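Local coordinates for aminoacyl-histidine dipeptidase (Vibrio alginolyticus, PDB 3MRU), which probably hydrolyses dipeptides, with a preference for hydrophobic ones, prolyl dipeptides included, as a zinc-dependent M20 metallopeptidase, at residues 10-15 against 471-476; 27-32 against 93-98; 60-65 against 140-145; 178-183 against 425-430; 370-375 against 402-407. All coordinates share one frame; numbering follows the deposited sequence.

Interaction 1 of 5, residues 10-15 against 471-476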
# COMPACT_ATOMS: atom_id res chain seq x y z
N THR A 10 10.27 7.85 31.23
CA THR A 10 9.56 7.48 32.45
C THR A 10 8.06 7.22 32.24
O THR A 10 7.30 7.03 33.20
CB THR A 10 9.82 8.50 33.57
OG1 THR A 10 9.35 9.80 33.15
CG2 THR A 10 11.29 8.54 33.91
N LEU A 11 7.66 7.21 30.97
CA LEU A 11 6.34 6.78 30.54
C LEU A 11 6.31 5.26 30.63
O LEU A 11 7.34 4.60 30.47
CB LEU A 11 6.08 7.23 29.10
CG LEU A 11 5.91 8.74 28.93
CD1 LEU A 11 6.00 9.17 27.49
CD2 LEU A 11 4.61 9.20 29.53
N SER A 12 5.14 4.69 30.91
CA SER A 12 5.06 3.24 30.97
C SER A 12 4.61 2.61 29.64
O SER A 12 3.73 3.14 28.98
CB SER A 12 4.17 2.80 32.12
OG SER A 12 2.83 3.08 31.84
N PRO A 13 5.22 1.47 29.26
CA PRO A 13 6.19 0.67 30.02
C PRO A 13 7.59 1.22 29.84
O PRO A 13 8.06 1.39 28.71
CB PRO A 13 6.09 -0.70 29.35
CG PRO A 13 5.83 -0.39 27.97
CD PRO A 13 5.00 0.88 27.94
N ALA A 14 8.25 1.51 30.96
CA ALA A 14 9.49 2.27 30.91
C ALA A 14 10.56 1.64 30.05
O ALA A 14 11.11 2.33 29.20
CB ALA A 14 10.03 2.57 32.30
N PRO A 15 10.84 0.33 30.24
CA PRO A 15 11.95 -0.25 29.48
C PRO A 15 11.90 0.08 27.98
O PRO A 15 12.94 0.42 27.40
CB PRO A 15 11.79 -1.76 29.72
CG PRO A 15 11.08 -1.86 31.02
CD PRO A 15 10.20 -0.66 31.12
N THR A 471 -1.78 3.93 24.36
CA THR A 471 -1.94 2.74 23.55
C THR A 471 -0.62 2.00 23.39
O THR A 471 -0.57 0.86 22.95
CB THR A 471 -2.52 3.08 22.19
OG1 THR A 471 -1.45 3.31 21.26
CG2 THR A 471 -3.34 4.34 22.31
N VAL A 472 0.45 2.68 23.73
CA VAL A 472 1.77 2.05 23.73
C VAL A 472 1.78 1.02 24.86
O VAL A 472 2.33 -0.07 24.70
CB VAL A 472 2.92 3.09 23.87
CG1 VAL A 472 4.23 2.38 24.15
CG2 VAL A 472 3.02 3.94 22.62
N GLN A 473 1.16 1.39 25.97
CA GLN A 473 0.97 0.47 27.10
C GLN A 473 0.12 -0.74 26.68
O GLN A 473 0.49 -1.89 26.97
CB GLN A 473 0.37 1.22 28.30
CG GLN A 473 0.11 0.38 29.54
CD GLN A 473 1.36 -0.21 30.14
OE1 GLN A 473 1.59 -1.42 30.04
NE2 GLN A 473 2.19 0.63 30.76
N LEU A 474 -0.99 -0.48 25.98
CA LEU A 474 -1.82 -1.53 25.38
C LEU A 474 -1.00 -2.39 24.45
O LEU A 474 -0.86 -3.59 24.67
CB LEU A 474 -2.98 -0.91 24.60
CG LEU A 474 -4.26 -0.55 25.35
CD1 LEU A 474 -4.04 -0.17 26.81
CD2 LEU A 474 -4.92 0.58 24.61
N PHE A 475 -0.43 -1.76 23.43
CA PHE A 475 0.33 -2.49 22.44
C PHE A 475 1.20 -3.48 23.18
O PHE A 475 1.21 -4.67 22.86
CB PHE A 475 1.17 -1.54 21.58
CG PHE A 475 2.23 -2.23 20.80
CD1 PHE A 475 3.54 -2.10 21.15
CD2 PHE A 475 1.91 -3.04 19.75
CE1 PHE A 475 4.53 -2.77 20.44
CE2 PHE A 475 2.91 -3.71 19.04
CZ PHE A 475 4.21 -3.57 19.39
N TRP A 476 1.90 -3.00 24.20
CA TRP A 476 2.87 -3.84 24.89
C TRP A 476 2.17 -4.94 25.72
O TRP A 476 2.72 -6.02 25.93
CB TRP A 476 3.81 -2.97 25.73
CG TRP A 476 4.62 -3.74 26.70
CD1 TRP A 476 4.26 -4.04 27.98
CD2 TRP A 476 5.92 -4.33 26.49
NE1 TRP A 476 5.25 -4.78 28.58
CE2 TRP A 476 6.28 -4.97 27.70
CE3 TRP A 476 6.81 -4.37 25.42
CZ2 TRP A 476 7.49 -5.66 27.85
CZ3 TRP A 476 8.02 -5.05 25.58
CH2 TRP A 476 8.34 -5.69 26.79
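The turn that carries Pro-13 runs up to the side of helix 469-485, with Pro-13 CA 6.0 Å from Gln-473 CA, and only the turn of helix from Val-472 to Trp-476 is met. The Ser-12 to Pro-13 peptide is cis; the CB of Pro-13 is directed at the helix and the ring lies against it. Its CG sits over one face of the Trp-476 indole, 4.0 Å from the centroid of the five-membered ring and 22° off the ring normal, a CH-pi contact displaced toward the rim. Pro-13 CB follows at 4.0 Å from Trp-476 CD1, while CD turns to Val-472 CG1 at 4.1 Å. Pro-13 is also the N-cap residue of helix 14-25, so the contact lays the start of the first helix of the chain against the last helix; Leu-16 of that first helix continues the packing onto Val-472 and Trp-476, and helix 124-132 takes further contacts of the indole. The polar part lies beside the proline. Gln-473 leaves the helix with CG anti to the backbone N (chi1 179°) and bends at the next torsion. Its NE2 donates to Ser-12 OG over 2.8 Å. The oxygen lies almost in the amide plane, although the bond is bent, with 130° at the hydrogen.

Interaction 2 of 5, residues 27-32 against 93-98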
# COMPACT_ATOMS: atom_id res chain seq x y z
N PRO A 27 20.34 9.22 14.82
CA PRO A 27 19.76 9.37 13.48
C PRO A 27 19.71 8.21 12.49
O PRO A 27 20.75 7.74 12.03
CB PRO A 27 20.73 10.33 12.78
CG PRO A 27 21.31 11.13 13.89
CD PRO A 27 21.41 10.20 15.07
N HIS A 28 18.50 7.76 12.18
CA HIS A 28 18.28 6.68 11.23
C HIS A 28 17.19 6.85 10.14
O HIS A 28 16.17 6.18 10.18
CB HIS A 28 17.91 5.57 12.26
CG HIS A 28 16.71 5.89 13.11
ND1 HIS A 28 16.69 6.90 14.05
CD2 HIS A 28 15.48 5.32 13.16
CE1 HIS A 28 15.51 6.95 14.63
NE2 HIS A 28 14.75 6.00 14.11
N PRO A 29 17.41 7.74 9.13
CA PRO A 29 16.42 7.82 8.05
C PRO A 29 16.73 6.68 7.12
O PRO A 29 17.75 6.00 7.28
CB PRO A 29 16.76 9.12 7.33
CG PRO A 29 17.64 9.90 8.24
CD PRO A 29 18.33 8.90 9.10
N SER A 30 15.86 6.47 6.14
CA SER A 30 16.01 5.34 5.24
C SER A 30 17.40 5.42 4.68
O SER A 30 17.94 6.53 4.48
CB SER A 30 14.95 5.36 4.15
OG SER A 30 13.66 5.59 4.71
N LYS A 31 18.01 4.26 4.49
CA LYS A 31 19.36 4.14 3.91
C LYS A 31 20.54 4.54 4.84
O LYS A 31 21.71 4.38 4.47
CB LYS A 31 19.42 4.85 2.54
CG LYS A 31 18.53 4.20 1.44
CD LYS A 31 19.19 2.97 0.76
CE LYS A 31 20.10 3.40 -0.42
NZ LYS A 31 21.14 2.38 -0.83
N HIS A 32 20.24 5.00 6.07
CA HIS A 32 21.28 5.38 7.03
C HIS A 32 21.16 4.61 8.34
O HIS A 32 21.58 5.06 9.40
CB HIS A 32 21.23 6.87 7.25
CG HIS A 32 21.57 7.65 6.02
ND1 HIS A 32 20.82 7.58 4.87
CD2 HIS A 32 22.60 8.49 5.75
CE1 HIS A 32 21.35 8.36 3.95
NE2 HIS A 32 22.43 8.93 4.46
N HIS A 93 17.20 20.88 10.50
CA HIS A 93 17.41 19.48 10.85
C HIS A 93 18.16 18.69 9.78
O HIS A 93 17.62 18.40 8.72
CB HIS A 93 16.06 18.80 11.20
CG HIS A 93 16.19 17.62 12.11
ND1 HIS A 93 16.28 16.32 11.65
CD2 HIS A 93 16.25 17.54 13.46
CE1 HIS A 93 16.41 15.50 12.67
NE2 HIS A 93 16.40 16.21 13.79
N ASP A 94 19.40 18.32 10.08
CA ASP A 94 20.12 17.42 9.19
C ASP A 94 19.77 16.00 9.61
O ASP A 94 20.33 15.47 10.56
CB ASP A 94 21.63 17.65 9.23
CG ASP A 94 22.33 17.23 7.93
OD1 ASP A 94 22.14 17.93 6.89
OD2 ASP A 94 23.08 16.21 7.95
N PHE A 95 18.84 15.40 8.90
CA PHE A 95 18.43 14.03 9.22
C PHE A 95 19.58 13.06 9.34
O PHE A 95 19.63 12.30 10.29
CB PHE A 95 17.33 13.53 8.25
CG PHE A 95 15.95 14.04 8.60
CD1 PHE A 95 15.50 15.26 8.12
CD2 PHE A 95 15.11 13.32 9.46
CE1 PHE A 95 14.25 15.74 8.46
CE2 PHE A 95 13.85 13.80 9.80
CZ PHE A 95 13.42 15.01 9.30
N THR A 96 20.54 13.11 8.43
CA THR A 96 21.67 12.18 8.51
C THR A 96 22.36 12.32 9.86
O THR A 96 22.90 11.35 10.37
CB THR A 96 22.66 12.31 7.33
OG1 THR A 96 23.20 13.63 7.31
CG2 THR A 96 21.97 11.99 5.98
N GLN A 97 22.34 13.52 10.42
CA GLN A 97 23.14 13.82 11.62
C GLN A 97 22.45 14.17 12.94
O GLN A 97 22.96 13.83 14.01
CB GLN A 97 24.07 14.96 11.22
CG GLN A 97 25.30 14.49 10.48
CD GLN A 97 26.27 15.62 10.32
OE1 GLN A 97 25.87 16.77 10.07
NE2 GLN A 97 27.57 15.32 10.47
N ASP A 98 21.30 14.84 12.86
CA ASP A 98 20.56 15.29 14.04
C ASP A 98 19.57 14.28 14.64
O ASP A 98 18.94 13.50 13.91
CB ASP A 98 19.86 16.61 13.73
CG ASP A 98 20.83 17.70 13.36
OD1 ASP A 98 20.38 18.85 13.16
OD2 ASP A 98 22.04 17.40 13.27
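Pro-27 and Pro-29 press against the 93-98 loop, mainly through ring carbons and backbone carbonyls. Pro-27 is set in a curl of oxygens: its CB is 3.4 Å from Phe-95 O and equally near Thr-96 O, and its CG is 3.2 Å from Gln-97 O and close to Asp-98 O as well. The apolar contact lies alongside, where Pro-29 CG meets Phe-95 CB at 3.6 Å. Farther out, the methyl of Thr-96 packs on the His-32 ring by van der Waals contact, CG2 being 3.4 Å from His-32 NE2. Within 93-98, His-93 ND1 stands 3.6 Å above the centre of the Phe-95 ring.

The hydrogen bonds shape each loop from within. In 93-98, Asp-94 O accepts from both Gln-97 N and Asp-98 N, which curls the backbone. In 27-32 a type II beta turn runs from Pro-29 to His-32, with Lys-31 at positive phi; His-32 ND1, with the acceptor near its ring plane, donates to Ser-30 O over 3.1 Å, so the imidazole is turned back on its own turn. Ser-30 OG in turn bonds Asp-82, two residues after the zinc ligand His-80, whose side chain is about 10 Å from that of Pro-29. The contact joins two surface loops near the metal site, one after helix 14-25 and one before strand 102-105. Close packing holds them together, with polar C-H to O attraction perhaps contributing.

Interaction 3 of 5, residues 60-65 against 140-145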
# COMPACT_ATOMS: atom_id res chain seq x y z
N PHE A 60 19.37 -9.94 13.24
CA PHE A 60 18.68 -11.11 13.80
C PHE A 60 19.26 -11.37 15.18
O PHE A 60 20.48 -11.42 15.34
CB PHE A 60 18.93 -12.35 12.93
CG PHE A 60 18.57 -12.17 11.49
CD1 PHE A 60 19.24 -11.24 10.69
CD2 PHE A 60 17.59 -12.95 10.91
CE1 PHE A 60 18.92 -11.07 9.37
CE2 PHE A 60 17.27 -12.79 9.58
CZ PHE A 60 17.93 -11.86 8.82
N ILE A 61 18.41 -11.53 16.18
CA ILE A 61 18.90 -11.64 17.54
C ILE A 61 18.17 -12.77 18.24
O ILE A 61 16.94 -12.77 18.32
CB ILE A 61 18.73 -10.31 18.28
CG1 ILE A 61 19.67 -9.26 17.72
CG2 ILE A 61 18.98 -10.48 19.77
CD1 ILE A 61 19.32 -7.81 18.08
N LYS A 62 18.94 -13.72 18.75
CA LYS A 62 18.34 -14.93 19.30
C LYS A 62 18.34 -14.97 20.82
O LYS A 62 19.38 -14.88 21.48
CB LYS A 62 19.01 -16.18 18.70
CG LYS A 62 18.04 -17.36 18.55
CD LYS A 62 18.72 -18.67 18.13
CE LYS A 62 17.79 -19.87 18.46
NZ LYS A 62 18.34 -21.22 18.09
N LYS A 63 17.15 -15.10 21.38
CA LYS A 63 17.02 -15.31 22.81
C LYS A 63 16.28 -16.61 23.09
O LYS A 63 15.16 -16.80 22.60
CB LYS A 63 16.28 -14.15 23.45
CG LYS A 63 16.02 -14.35 24.94
CD LYS A 63 15.49 -13.07 25.53
CE LYS A 63 15.21 -13.20 26.98
NZ LYS A 63 14.33 -12.07 27.36
N PRO A 64 16.91 -17.50 23.88
CA PRO A 64 16.32 -18.78 24.25
C PRO A 64 15.16 -18.58 25.21
O PRO A 64 15.09 -17.56 25.91
CB PRO A 64 17.46 -19.50 24.96
CG PRO A 64 18.30 -18.41 25.51
CD PRO A 64 18.26 -17.33 24.47
N ALA A 65 14.25 -19.55 25.23
CA ALA A 65 13.07 -19.54 26.09
C ALA A 65 13.42 -19.36 27.56
O ALA A 65 14.47 -19.82 28.03
CB ALA A 65 12.30 -20.85 25.91
N PRO A 140 11.18 -19.81 22.79
CA PRO A 140 12.33 -19.31 22.01
C PRO A 140 12.02 -18.11 21.14
O PRO A 140 10.88 -17.97 20.67
CB PRO A 140 12.66 -20.47 21.05
CG PRO A 140 11.38 -21.21 20.89
CD PRO A 140 10.65 -21.08 22.20
N ILE A 141 13.00 -17.23 20.93
CA ILE A 141 12.71 -15.98 20.24
C ILE A 141 13.80 -15.43 19.31
O ILE A 141 14.99 -15.42 19.63
CB ILE A 141 12.27 -14.92 21.30
CG1 ILE A 141 10.75 -15.06 21.54
CG2 ILE A 141 12.59 -13.49 20.86
CD1 ILE A 141 10.23 -14.38 22.80
N GLU A 142 13.33 -14.98 18.15
CA GLU A 142 14.15 -14.28 17.17
C GLU A 142 13.56 -12.90 16.98
O GLU A 142 12.34 -12.73 17.02
CB GLU A 142 14.16 -15.02 15.83
CG GLU A 142 14.51 -16.52 15.93
CD GLU A 142 14.64 -17.19 14.57
OE1 GLU A 142 15.62 -16.90 13.85
OE2 GLU A 142 13.75 -18.01 14.22
N VAL A 143 14.42 -11.91 16.82
CA VAL A 143 13.97 -10.57 16.47
C VAL A 143 14.52 -10.27 15.09
O VAL A 143 15.71 -10.49 14.84
CB VAL A 143 14.40 -9.50 17.53
CG1 VAL A 143 14.73 -8.16 16.88
CG2 VAL A 143 13.30 -9.32 18.56
N LEU A 144 13.66 -9.77 14.21
CA LEU A 144 14.11 -9.35 12.89
C LEU A 144 14.00 -7.85 12.73
O LEU A 144 12.91 -7.29 12.80
CB LEU A 144 13.29 -10.03 11.80
CG LEU A 144 13.84 -10.07 10.39
CD1 LEU A 144 14.96 -9.05 10.15
CD2 LEU A 144 14.37 -11.43 10.16
N LEU A 145 15.13 -7.20 12.50
CA LEU A 145 15.09 -5.78 12.28
C LEU A 145 15.48 -5.49 10.85
O LEU A 145 16.67 -5.52 10.51
CB LEU A 145 15.99 -5.05 13.26
CG LEU A 145 15.57 -5.16 14.71
CD1 LEU A 145 16.59 -4.54 15.58
CD2 LEU A 145 14.20 -4.51 14.96
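Ile-61 and Val-143 face each other as an antiparallel hydrogen-bonded pair, Ile-61 N giving to Val-143 O over 3.2 Å and Val-143 N to Ile-61 O over 3.1 Å. Lys-63 and Ile-141 repeat the pattern, with 2.8 Å from Lys-63 N to Ile-141 O. Phe-60 with Leu-144 and Lys-62 with Glu-142 are the non-hydrogen-bonded pairs; at these, alpha carbons approach carbonyls, as Phe-60 CA does Val-143 O. The strand axes run 164° apart in direction, 4.7 Å at closest.

The side chains of Phe-60 and Leu-144 project together from the same face. Leu-144 CD1 stands over one face of the Phe-60 ring, 4.3 Å above the plane toward the rim, while CD2 meets the CE2 end. CG of Leu-144 is anti to the backbone N (chi1 -162°), on the side of the ring. Past the strand ends, Ala-65 CB touches Pro-140 CD at 4.1 Å.

Outside this shell, Trp-163 meets the Phe-60 ring, and helices 36-46 and 124-132 cover the face of Ile-61 and Val-143. Both strands are inner members of the six-stranded mixed sheet at the core of the zinc-peptidase domain, where strand 75-80, ending in the zinc ligand His-80, follows 141-146. Backbone bonds set their register, while Lys-63 NZ bonds Leu-131 O, where its charge would probably suit the carbonyl end of helix 124-132, and Glu-142 OE2 takes Lys-165 N.

Interaction 4 of 5, residues 178-183 against 425-430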
# COMPACT_ATOMS: atom_id res chain seq x y z
N GLY A 178 -6.09 -2.36 18.42
CA GLY A 178 -7.32 -3.06 18.06
C GLY A 178 -7.59 -3.23 16.57
O GLY A 178 -8.74 -3.40 16.15
N GLU A 179 -6.51 -3.19 15.78
CA GLU A 179 -6.55 -3.36 14.33
C GLU A 179 -5.45 -4.28 13.85
O GLU A 179 -4.32 -3.85 13.67
CB GLU A 179 -6.36 -2.00 13.68
CG GLU A 179 -7.61 -1.15 13.68
CD GLU A 179 -7.59 -0.09 12.59
OE1 GLU A 179 -6.85 -0.30 11.58
OE2 GLU A 179 -8.31 0.93 12.74
N VAL A 180 -5.77 -5.53 13.62
CA VAL A 180 -4.79 -6.48 13.12
C VAL A 180 -4.85 -6.76 11.62
O VAL A 180 -5.84 -6.47 10.94
CB VAL A 180 -4.85 -7.80 13.89
CG1 VAL A 180 -3.53 -8.06 14.56
CG2 VAL A 180 -5.98 -7.77 14.90
N TYR A 181 -3.76 -7.34 11.12
CA TYR A 181 -3.62 -7.69 9.71
C TYR A 181 -3.27 -9.16 9.55
O TYR A 181 -2.32 -9.65 10.17
CB TYR A 181 -2.57 -6.81 9.02
CG TYR A 181 -3.01 -5.38 8.87
CD1 TYR A 181 -2.13 -4.33 9.12
CD2 TYR A 181 -4.32 -5.06 8.51
CE1 TYR A 181 -2.54 -3.01 9.00
CE2 TYR A 181 -4.73 -3.76 8.39
CZ TYR A 181 -3.85 -2.73 8.63
OH TYR A 181 -4.27 -1.42 8.51
N MET A 182 -4.04 -9.86 8.73
CA MET A 182 -3.77 -11.27 8.48
C MET A 182 -3.43 -11.51 7.02
O MET A 182 -3.11 -12.65 6.62
CB MET A 182 -4.94 -12.16 8.92
CG MET A 182 -6.28 -11.80 8.31
SD MET A 182 -7.61 -12.82 8.99
CE MET A 182 -7.05 -14.50 8.59
N GLY A 183 -3.47 -10.44 6.23
CA GLY A 183 -3.12 -10.54 4.83
C GLY A 183 -3.07 -9.20 4.13
O GLY A 183 -3.65 -8.20 4.60
N HIS A 425 -14.02 -7.39 24.22
CA HIS A 425 -14.42 -7.59 22.82
C HIS A 425 -13.27 -8.12 21.93
O HIS A 425 -12.19 -8.47 22.44
CB HIS A 425 -14.88 -6.26 22.22
CG HIS A 425 -13.91 -5.14 22.41
ND1 HIS A 425 -12.73 -5.03 21.69
CD2 HIS A 425 -13.94 -4.06 23.24
CE1 HIS A 425 -12.09 -3.94 22.06
NE2 HIS A 425 -12.79 -3.34 23.00
N LYS A 426 -13.53 -8.19 20.63
CA LYS A 426 -12.53 -8.61 19.64
C LYS A 426 -11.89 -7.47 18.81
O LYS A 426 -12.52 -6.43 18.61
CB LYS A 426 -13.15 -9.69 18.74
CG LYS A 426 -12.70 -11.11 19.11
CD LYS A 426 -13.33 -12.20 18.22
CE LYS A 426 -14.60 -12.84 18.83
NZ LYS A 426 -15.83 -12.00 18.63
N PRO A 427 -10.63 -7.66 18.36
CA PRO A 427 -10.00 -6.58 17.62
C PRO A 427 -10.68 -6.45 16.28
O PRO A 427 -11.46 -7.33 15.92
CB PRO A 427 -8.53 -7.00 17.54
CG PRO A 427 -8.55 -8.48 17.68
CD PRO A 427 -9.75 -8.85 18.48
N ASN A 428 -10.35 -5.41 15.52
CA ASN A 428 -10.90 -5.25 14.18
C ASN A 428 -9.90 -5.88 13.20
O ASN A 428 -9.16 -5.17 12.52
CB ASN A 428 -11.12 -3.78 13.87
CG ASN A 428 -11.32 -3.52 12.38
OD1 ASN A 428 -11.28 -2.38 11.93
ND2 ASN A 428 -11.54 -4.59 11.62
N ILE A 429 -9.89 -7.21 13.14
CA ILE A 429 -8.95 -7.94 12.27
C ILE A 429 -9.26 -7.58 10.82
O ILE A 429 -10.42 -7.47 10.45
CB ILE A 429 -9.06 -9.47 12.43
CG1 ILE A 429 -8.57 -9.90 13.81
CG2 ILE A 429 -8.23 -10.22 11.39
CD1 ILE A 429 -8.94 -11.32 14.22
N MET A 430 -8.22 -7.42 9.99
CA MET A 430 -8.38 -6.91 8.62
C MET A 430 -7.52 -7.55 7.54
O MET A 430 -6.65 -8.38 7.81
CB MET A 430 -8.14 -5.41 8.59
CG MET A 430 -9.30 -4.64 9.07
SD MET A 430 -9.12 -2.91 8.65
CE MET A 430 -10.09 -2.82 7.14
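Val-180 CG2 fits the notch between Pro-427 and Ile-429, 3.8 Å from Pro-427 CB and 3.5 Å from Ile-429 CG1. Ile-429 is itself a wedge with two arms: CG1 goes to Val-180, while CG2, anti to the backbone N, meets Met-182 SD at 3.6 Å. Pro-427, Ile-429 and Val-180 thus interlock on the side of the paired backbones where helix 410-420 packs, with Phe-415, Arg-416 and Tyr-419 closing over the cluster. Tyr-181 and Met-430 share one face of their parallel bridge, where the CD2-CE2 edge of the tyrosine ring, near the ring plane, abuts Met-430 CB at 3.8 Å.

Backbones run roughly parallel and are stitched by alternate bonds. Asn-428 N donates to Gly-178 O over 2.7 Å and Met-430 N to Val-180 O over 2.7 Å, each from above the carbonyl plane. Met-182 N completes the set with Met-430 O, 3.1 Å and nearly straight at the hydrogen. An inverse gamma turn centred on Asn-428 leads into strand 430-432, which here starts alongside strand 181-199.

Tyr-181 also touches Ser-174, next to the zinc ligand Asp-173. Three backbone bonds beside an apolar cluster imply a pairing fixed by polar bonds and sealed by hydrophobic packing.

Interaction 5 of 5, residues 370-375 against 402-407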
# COMPACT_ATOMS: atom_id res chain seq x y z
N SER A 370 -3.56 -8.16 -5.87
CA SER A 370 -4.09 -9.46 -5.48
C SER A 370 -3.46 -9.97 -4.18
O SER A 370 -2.31 -9.67 -3.88
CB SER A 370 -3.98 -10.46 -6.63
OG SER A 370 -4.50 -11.69 -6.21
N LEU A 371 -4.24 -10.77 -3.44
CA LEU A 371 -3.77 -11.44 -2.24
C LEU A 371 -3.15 -12.74 -2.70
O LEU A 371 -2.02 -13.06 -2.32
CB LEU A 371 -4.90 -11.72 -1.26
CG LEU A 371 -6.00 -10.69 -1.04
CD1 LEU A 371 -7.06 -11.29 -0.15
CD2 LEU A 371 -5.46 -9.44 -0.41
N ILE A 372 -3.88 -13.50 -3.51
CA ILE A 372 -3.26 -14.68 -4.11
C ILE A 372 -2.40 -14.26 -5.32
O ILE A 372 -2.90 -13.67 -6.29
CB ILE A 372 -4.26 -15.83 -4.47
CG1 ILE A 372 -5.11 -16.23 -3.25
CG2 ILE A 372 -3.50 -17.06 -5.03
CD1 ILE A 372 -4.37 -16.87 -2.06
N ASP A 373 -1.10 -14.53 -5.24
CA ASP A 373 -0.21 -14.13 -6.31
C ASP A 373 -0.50 -14.93 -7.57
O ASP A 373 -0.16 -14.51 -8.68
CB ASP A 373 1.24 -14.31 -5.87
CG ASP A 373 1.61 -13.40 -4.68
OD1 ASP A 373 0.98 -12.31 -4.55
OD2 ASP A 373 2.51 -13.79 -3.89
N SER A 374 -1.15 -16.07 -7.39
CA SER A 374 -1.61 -16.89 -8.49
C SER A 374 -2.67 -16.13 -9.33
O SER A 374 -2.63 -16.13 -10.57
CB SER A 374 -2.15 -18.19 -7.91
OG SER A 374 -2.81 -18.96 -8.88
N GLY A 375 -3.57 -15.43 -8.64
CA GLY A 375 -4.57 -14.61 -9.30
C GLY A 375 -4.02 -13.37 -10.00
O GLY A 375 -4.62 -12.86 -10.94
N GLY A 402 2.14 -10.83 -2.45
CA GLY A 402 1.01 -10.60 -1.57
C GLY A 402 1.06 -11.58 -0.42
O GLY A 402 1.92 -12.46 -0.39
N TRP A 403 0.13 -11.42 0.52
CA TRP A 403 0.07 -12.22 1.73
C TRP A 403 -1.34 -12.84 1.87
O TRP A 403 -2.29 -12.15 2.27
CB TRP A 403 0.43 -11.32 2.92
CG TRP A 403 0.24 -11.88 4.32
CD1 TRP A 403 0.24 -13.20 4.72
CD2 TRP A 403 0.06 -11.11 5.52
NE1 TRP A 403 0.04 -13.29 6.07
CE2 TRP A 403 -0.07 -12.02 6.59
CE3 TRP A 403 -0.01 -9.73 5.78
CZ2 TRP A 403 -0.26 -11.60 7.91
CZ3 TRP A 403 -0.22 -9.31 7.08
CH2 TRP A 403 -0.33 -10.25 8.14
N LYS A 404 -1.47 -14.13 1.54
CA LYS A 404 -2.79 -14.76 1.55
C LYS A 404 -3.30 -15.03 2.96
O LYS A 404 -2.60 -15.64 3.76
CB LYS A 404 -2.86 -16.01 0.64
CG LYS A 404 -2.51 -17.39 1.26
CD LYS A 404 -2.44 -18.51 0.21
CE LYS A 404 -1.35 -18.19 -0.82
NZ LYS A 404 -0.96 -19.34 -1.70
N PRO A 405 -4.51 -14.56 3.27
CA PRO A 405 -5.08 -14.79 4.60
C PRO A 405 -5.60 -16.22 4.83
O PRO A 405 -6.50 -16.69 4.13
CB PRO A 405 -6.22 -13.76 4.67
CG PRO A 405 -6.62 -13.53 3.27
CD PRO A 405 -5.41 -13.78 2.41
N ASP A 406 -5.03 -16.89 5.82
CA ASP A 406 -5.49 -18.20 6.27
C ASP A 406 -6.44 -18.07 7.47
O ASP A 406 -6.02 -17.65 8.55
CB ASP A 406 -4.31 -19.09 6.65
CG ASP A 406 -4.74 -20.37 7.36
OD1 ASP A 406 -5.75 -21.00 6.93
OD2 ASP A 406 -4.06 -20.75 8.34
N ALA A 407 -7.70 -18.44 7.26
CA ALA A 407 -8.72 -18.30 8.30
C ALA A 407 -8.53 -19.27 9.45
O ALA A 407 -8.27 -20.47 9.26
CB ALA A 407 -10.08 -18.52 7.73
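Gly-402 N is gripped by both carboxylate oxygens of Asp-373, through a 2.8 Å bond to OD1, on its syn lone pair, and a longer, weak one of 3.3 Å to OD2. CG of Asp-373 is anti to its own carbonyl carbon (chi1 -63°), on the side of Gly-402, and Arg-376 adds a long, weak ion pair to OD1. Standing in the first turn of helix 373-389, right after the N-cap residue Ile-372, the carboxylate would probably be favoured by the helix end. With no side chain to accommodate, Gly-402 brings its CA within 4.2 Å of Ser-370 O.

Strand 361-370, helix 373-389 and strand 393-400 form a beta-alpha-beta unit in which both strands pair antiparallel with strand 181-199. The contact therefore joins the start of the connecting helix to the loop that leaves the second strand. There Leu-371 crosses Pro-405 at about a right angle, its CD1 at 3.9 Å from Pro-405 CD, and Val-431 packs on both. At the outer edge Ile-372 CD1 lies over the aliphatic part of Lys-404, nearest to CB and also within 4 Å of CG, CD and CE; the bend of the lysine at chi3 (61°) brings CE to 3.5 Å from Ile-372 CD1.

Trp-403 has its CB directed away from 370-375, and its side chain packs on Tyr-181 and Cys-184 of strand 181-199, about 9 Å from that of the zinc ligand Asp-173. Ser-370 OG is bonded to Glu-347 O and Thr-348 OG1 in the adjoining strand.

Overall arrangement
Interaction 1 closes the widest loop, bringing the N-terminal helix to the C-terminal one, and the other four are nested within it. Interaction 2 opens next at 27-32, and interaction 3 opens at 60-65 before interaction 2 closes at 93-98, so these two cross; interaction 2 joins two surface loops near the metal site, and interaction 3 pairs two neighbouring strands of the central sheet. Interactions 4 and 5 come after both in the chain. Interaction 4 joins the start of strand 181-199 to 425-430, and interaction 5, nested inside it, joins 370-375 to 402-407. They touch around the start of strand 181-199, where Trp-403 packs on Tyr-181, Met-182 and Gly-183.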